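PDB 1U0M: 1,3,6,8-tetrahydroxynaphthalene synthase from Streptomyces coelicolor, which condenses five malonyl-CoA units into a pentaketide and cyclises it to 1,3,6,8-tetrahydroxynaphthalene, a precursor of melanin and other secondary metabolites. Local coordinates for residues A[60-70]-A[175-183]. Numbering follows the deposited sequence.
Sequences IVQPIEDTLEH and FCSLCYQPT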
loop_
_atom_site.group_PDB
_atom_site.type_symbol
_atom_site.label_atom_id
_atom_site.label_comp_id
_atom_site.label_asym_id
_atom_site.label_seq_id
_atom_site.Cartn_x
_atom_site.Cartn_y
_atom_site.Cartn_z
ATOM N N ILE A 60 19.516 4.696 14.832
ATOM C CA ILE A 60 18.169 5.187 15.085
ATOM C C ILE A 60 18.116 6.689 14.768
ATOM O O ILE A 60 19.127 7.387 14.866
ATOM C CB ILE A 60 17.753 4.917 16.543
ATOM C CG1 ILE A 60 18.787 5.501 17.501
ATOM C CG2 ILE A 60 17.605 3.412 16.766
ATOM C CD1 ILE A 60 18.538 5.146 18.966
ATOM N N VAL A 61 16.946 7.175 14.373
ATOM C CA VAL A 61 16.814 8.574 14.012
ATOM C C VAL A 61 16.847 9.559 15.185
ATOM O O VAL A 61 17.199 10.720 14.995
ATOM C CB VAL A 61 15.540 8.809 13.154
ATOM C CG1 VAL A 61 15.745 8.211 11.758
ATOM C CG2 VAL A 61 14.315 8.179 13.821
ATOM N N GLN A 62 16.486 9.107 16.384
ATOM C CA GLN A 62 16.518 9.987 17.555
ATOM C C GLN A 62 17.537 9.483 18.584
ATOM O O GLN A 62 17.876 8.307 18.597
ATOM C CB GLN A 62 15.167 10.027 18.257
ATOM C CG GLN A 62 13.933 10.191 17.403
ATOM C CD GLN A 62 12.695 10.088 18.262
ATOM O OE1 GLN A 62 12.262 11.068 18.858
ATOM N NE2 GLN A 62 12.140 8.889 18.365
ATOM N N PRO A 63 18.013 10.365 19.479
ATOM C CA PRO A 63 18.984 9.929 20.485
ATOM C C PRO A 63 18.341 8.765 21.234
ATOM O O PRO A 63 17.119 8.651 21.246
ATOM C CB PRO A 63 19.149 11.163 21.364
ATOM C CG PRO A 63 18.841 12.334 20.377
ATOM C CD PRO A 63 17.637 11.782 19.675
ATOM N N ILE A 64 19.145 7.915 21.866
ATOM C CA ILE A 64 18.589 6.758 22.568
ATOM C C ILE A 64 17.608 7.121 23.682
ATOM O O ILE A 64 16.601 6.440 23.858
ATOM C CB ILE A 64 19.718 5.842 23.142
ATOM C CG1 ILE A 64 19.108 4.604 23.802
ATOM C CG2 ILE A 64 20.569 6.612 24.149
ATOM C CD1 ILE A 64 18.381 3.668 22.853
ATOM N N GLU A 65 17.883 8.194 24.426
ATOM C CA GLU A 65 16.987 8.587 25.517
ATOM C C GLU A 65 15.600 9.010 25.020
ATOM O O GLU A 65 14.614 8.874 25.746
ATOM C CB GLU A 65 17.574 9.737 26.339
ATOM C CG GLU A 65 18.978 9.519 26.852
ATOM C CD GLU A 65 20.037 9.849 25.816
ATOM O OE1 GLU A 65 21.229 9.809 26.172
ATOM O OE2 GLU A 65 19.688 10.150 24.653
ATOM N N ASP A 66 15.524 9.529 23.793
ATOM C CA ASP A 66 14.239 9.955 23.242
ATOM C C ASP A 66 13.497 8.765 22.630
ATOM O O ASP A 66 12.279 8.678 22.729
ATOM C CB ASP A 66 14.419 11.036 22.176
ATOM C CG ASP A 66 15.112 12.280 22.702
ATOM O OD1 ASP A 66 14.696 12.821 23.744
ATOM O OD2 ASP A 66 16.075 12.732 22.062
ATOM N N THR A 67 14.227 7.847 22.002
ATOM C CA THR A 67 13.583 6.689 21.397
ATOM C C THR A 67 13.041 5.724 22.437
ATOM O O THR A 67 12.123 4.959 22.151
ATOM C CB THR A 67 14.523 5.940 20.417
ATOM O OG1 THR A 67 14.395 4.522 20.601
ATOM C CG2 THR A 67 15.904 6.342 20.607
ATOM N N LEU A 68 13.594 5.771 23.647
ATOM C CA LEU A 68 13.129 4.904 24.734
ATOM C C LEU A 68 11.822 5.436 25.330
ATOM O O LEU A 68 11.039 4.702 25.937
ATOM C CB LEU A 68 14.192 4.802 25.819
ATOM C CG LEU A 68 15.448 3.968 25.548
ATOM C CD1 LEU A 68 16.397 4.122 26.737
ATOM C CD2 LEU A 68 15.090 2.501 25.341
ATOM N N GLU A 69 11.587 6.727 25.141
ATOM C CA GLU A 69 10.376 7.365 25.634
ATOM C C GLU A 69 9.257 7.194 24.615
ATOM O O GLU A 69 9.500 7.097 23.409
ATOM C CB GLU A 69 10.613 8.863 25.863
ATOM C CG GLU A 69 11.678 9.180 26.890
ATOM C CD GLU A 69 11.328 8.664 28.277
ATOM O OE1 GLU A 69 12.190 8.744 29.184
ATOM O OE2 GLU A 69 10.189 8.184 28.463
ATOM N N HIS A 70 8.027 7.144 25.097
ATOM C CA HIS A 70 6.908 7.030 24.184
ATOM C C HIS A 70 5.992 8.227 24.409
ATOM O O HIS A 70 5.197 8.243 25.345
ATOM C CB HIS A 70 6.155 5.713 24.389
ATOM C CG HIS A 70 5.208 5.394 23.276
ATOM N ND1 HIS A 70 4.863 4.104 22.935
ATOM C CD2 HIS A 70 4.513 6.202 22.440
ATOM C CE1 HIS A 70 3.996 4.130 21.938
ATOM N NE2 HIS A 70 3.766 5.393 21.621
ATOM N N PHE A 175 11.887 3.372 9.940
ATOM C CA PHE A 175 12.309 3.907 11.231
ATOM C C PHE A 175 11.707 2.986 12.293
ATOM O O PHE A 175 10.797 3.384 13.043
ATOM C CB PHE A 175 11.760 5.328 11.406
ATOM C CG PHE A 175 12.246 6.314 10.371
ATOM C CD1 PHE A 175 11.409 7.337 9.926
ATOM C CD2 PHE A 175 13.547 6.248 9.871
ATOM C CE1 PHE A 175 11.855 8.286 8.998
ATOM C CE2 PHE A 175 14.008 7.193 8.939
ATOM C CZ PHE A 175 13.158 8.213 8.504
ATOM N N CYS A 176 12.238 1.768 12.382
ATOM C CA CYS A 176 11.693 0.769 13.308
ATOM C C CYS A 176 11.730 1.210 14.763
ATOM O O CYS A 176 10.919 0.767 15.560
ATOM C CB CYS A 176 12.415 -0.583 13.147
ATOM S SG CYS A 176 12.349 -1.296 11.468
ATOM N N SER A 177 12.674 2.076 15.103
ATOM C CA SER A 177 12.790 2.570 16.459
ATOM C C SER A 177 11.531 3.308 16.875
ATOM O O SER A 177 11.251 3.436 18.058
ATOM C CB SER A 177 13.981 3.513 16.576
ATOM O OG SER A 177 13.795 4.652 15.760
ATOM N N LEU A 178 10.776 3.808 15.902
ATOM C CA LEU A 178 9.546 4.539 16.201
ATOM C C LEU A 178 8.372 3.611 16.490
ATOM O O LEU A 178 7.237 4.049 16.627
ATOM C CB LEU A 178 9.201 5.493 15.054
ATOM C CG LEU A 178 10.138 6.710 14.962
ATOM C CD1 LEU A 178 10.139 7.450 16.304
ATOM C CD2 LEU A 178 11.559 6.271 14.642
ATOM N N CYS A 179 8.659 2.321 16.580
ATOM C CA CYS A 179 7.641 1.338 16.883
ATOM C C CYS A 179 8.008 0.642 18.177
ATOM O O CYS A 179 7.465 -0.394 18.502
ATOM C CB CYS A 179 7.499 0.331 15.738
ATOM S SG CYS A 179 6.655 1.016 14.278
ATOM N N TYR A 180 8.939 1.229 18.925
ATOM C CA TYR A 180 9.348 0.665 20.212
ATOM C C TYR A 180 8.197 0.858 21.198
ATOM O O TYR A 180 7.707 1.977 21.364
ATOM C CB TYR A 180 10.600 1.376 20.739
ATOM C CG TYR A 180 10.940 1.009 22.169
ATOM C CD1 TYR A 180 11.282 -0.309 22.518
ATOM C CD2 TYR A 180 10.862 1.958 23.181
ATOM C CE1 TYR A 180 11.526 -0.659 23.847
ATOM C CE2 TYR A 180 11.104 1.621 24.504
ATOM C CZ TYR A 180 11.430 0.314 24.833
ATOM O OH TYR A 180 11.626 -0.015 26.150
ATOM N N GLN A 181 7.772 -0.224 21.852
ATOM C CA GLN A 181 6.664 -0.176 22.810
ATOM C C GLN A 181 7.065 -0.674 24.194
ATOM O O GLN A 181 7.027 -1.882 24.466
ATOM C CB GLN A 181 5.493 -1.030 22.321
ATOM C CG GLN A 181 5.071 -0.788 20.889
ATOM C CD GLN A 181 4.284 0.499 20.681
ATOM O OE1 GLN A 181 4.016 0.873 19.546
ATOM N NE2 GLN A 181 3.897 1.159 21.765
ATOM N N PRO A 182 7.416 0.251 25.102
ATOM C CA PRO A 182 7.826 -0.089 26.471
ATOM C C PRO A 182 6.906 -1.122 27.112
ATOM O O PRO A 182 7.346 -1.958 27.910
ATOM C CB PRO A 182 7.754 1.251 27.191
ATOM C CG PRO A 182 8.079 2.217 26.125
ATOM C CD PRO A 182 7.291 1.711 24.952
ATOM N N THR A 183 5.631 -1.055 26.747
ATOM C CA THR A 183 4.614 -1.960 27.265
ATOM C C THR A 183 4.748 -3.433 26.862
ATOM O O THR A 183 4.314 -4.309 27.604
ATOM C CB THR A 183 3.208 -1.484 26.852
ATOM O OG1 THR A 183 3.134 -1.403 25.427
ATOM C CG2 THR A 183 2.914 -0.115 27.435
HETATM O O HOH W 1 14.030 6.994 17.537
HETATM O O HOH W 2 11.091 5.621 19.589
#
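With its ring carbon CG anti to the backbone N (chi1 170°), Tyr180 reaches across to the backbone of Thr67 and Leu68. Val61 holds CG1 anti to its own carbonyl carbon and CG2 between N and C, and its two methyls part to meet different residues. Val61 CG1 lies 3.5 Å from Phe175 CE2. Val61 CG2 lies 3.5 Å from Leu178 CD2, tighter than usual for two methyls. The Tyr180 ring meets mainly backbone. Leu68 O sits at its edge, near the ring plane, 3.4 Å from Tyr180 CE2, while Leu68 CD2 adds a looser apolar contact. Pro182 N lies over one face of the same ring, offset toward the rim. The hydroxyl points on to Arg36, which hydrogen-bonds Tyr180 OH. Cut back to an alanine, this position would lose the ring and hydroxyl, which is likely to leave Arg36 without this partner and a gap beside the Leu68 carbonyl. Ser177 packs its CB 3.6 Å from Ile60 CG2. Its OG hydrogen-bonds Asp198, which also takes the Val61 N-H, and so one carboxylate oxygen ties both segments to strand 198-206. Water 1 donates to Ser177 OG at 2.9 Å and accepts from Gln62 NE2 at 2.8 Å. A second water lies within hydrogen-bonding distance of Thr67 O and Ser177 O and may bridge them, though it has more acceptors in reach than protons to give. At the far end, Pro182 CD lies at the edge of the His70 ring, 4.0 Å from ND1. The contact is structural packing away from Cys146, the active-site residue inferred from related enzymes. It joins the connection between strand 57-60 and helix 73-99 to the loop that leaves strand 167-175 of the central mixed sheet, within the N-terminal half of the thiolase fold of chalcone synthase-like enzymes.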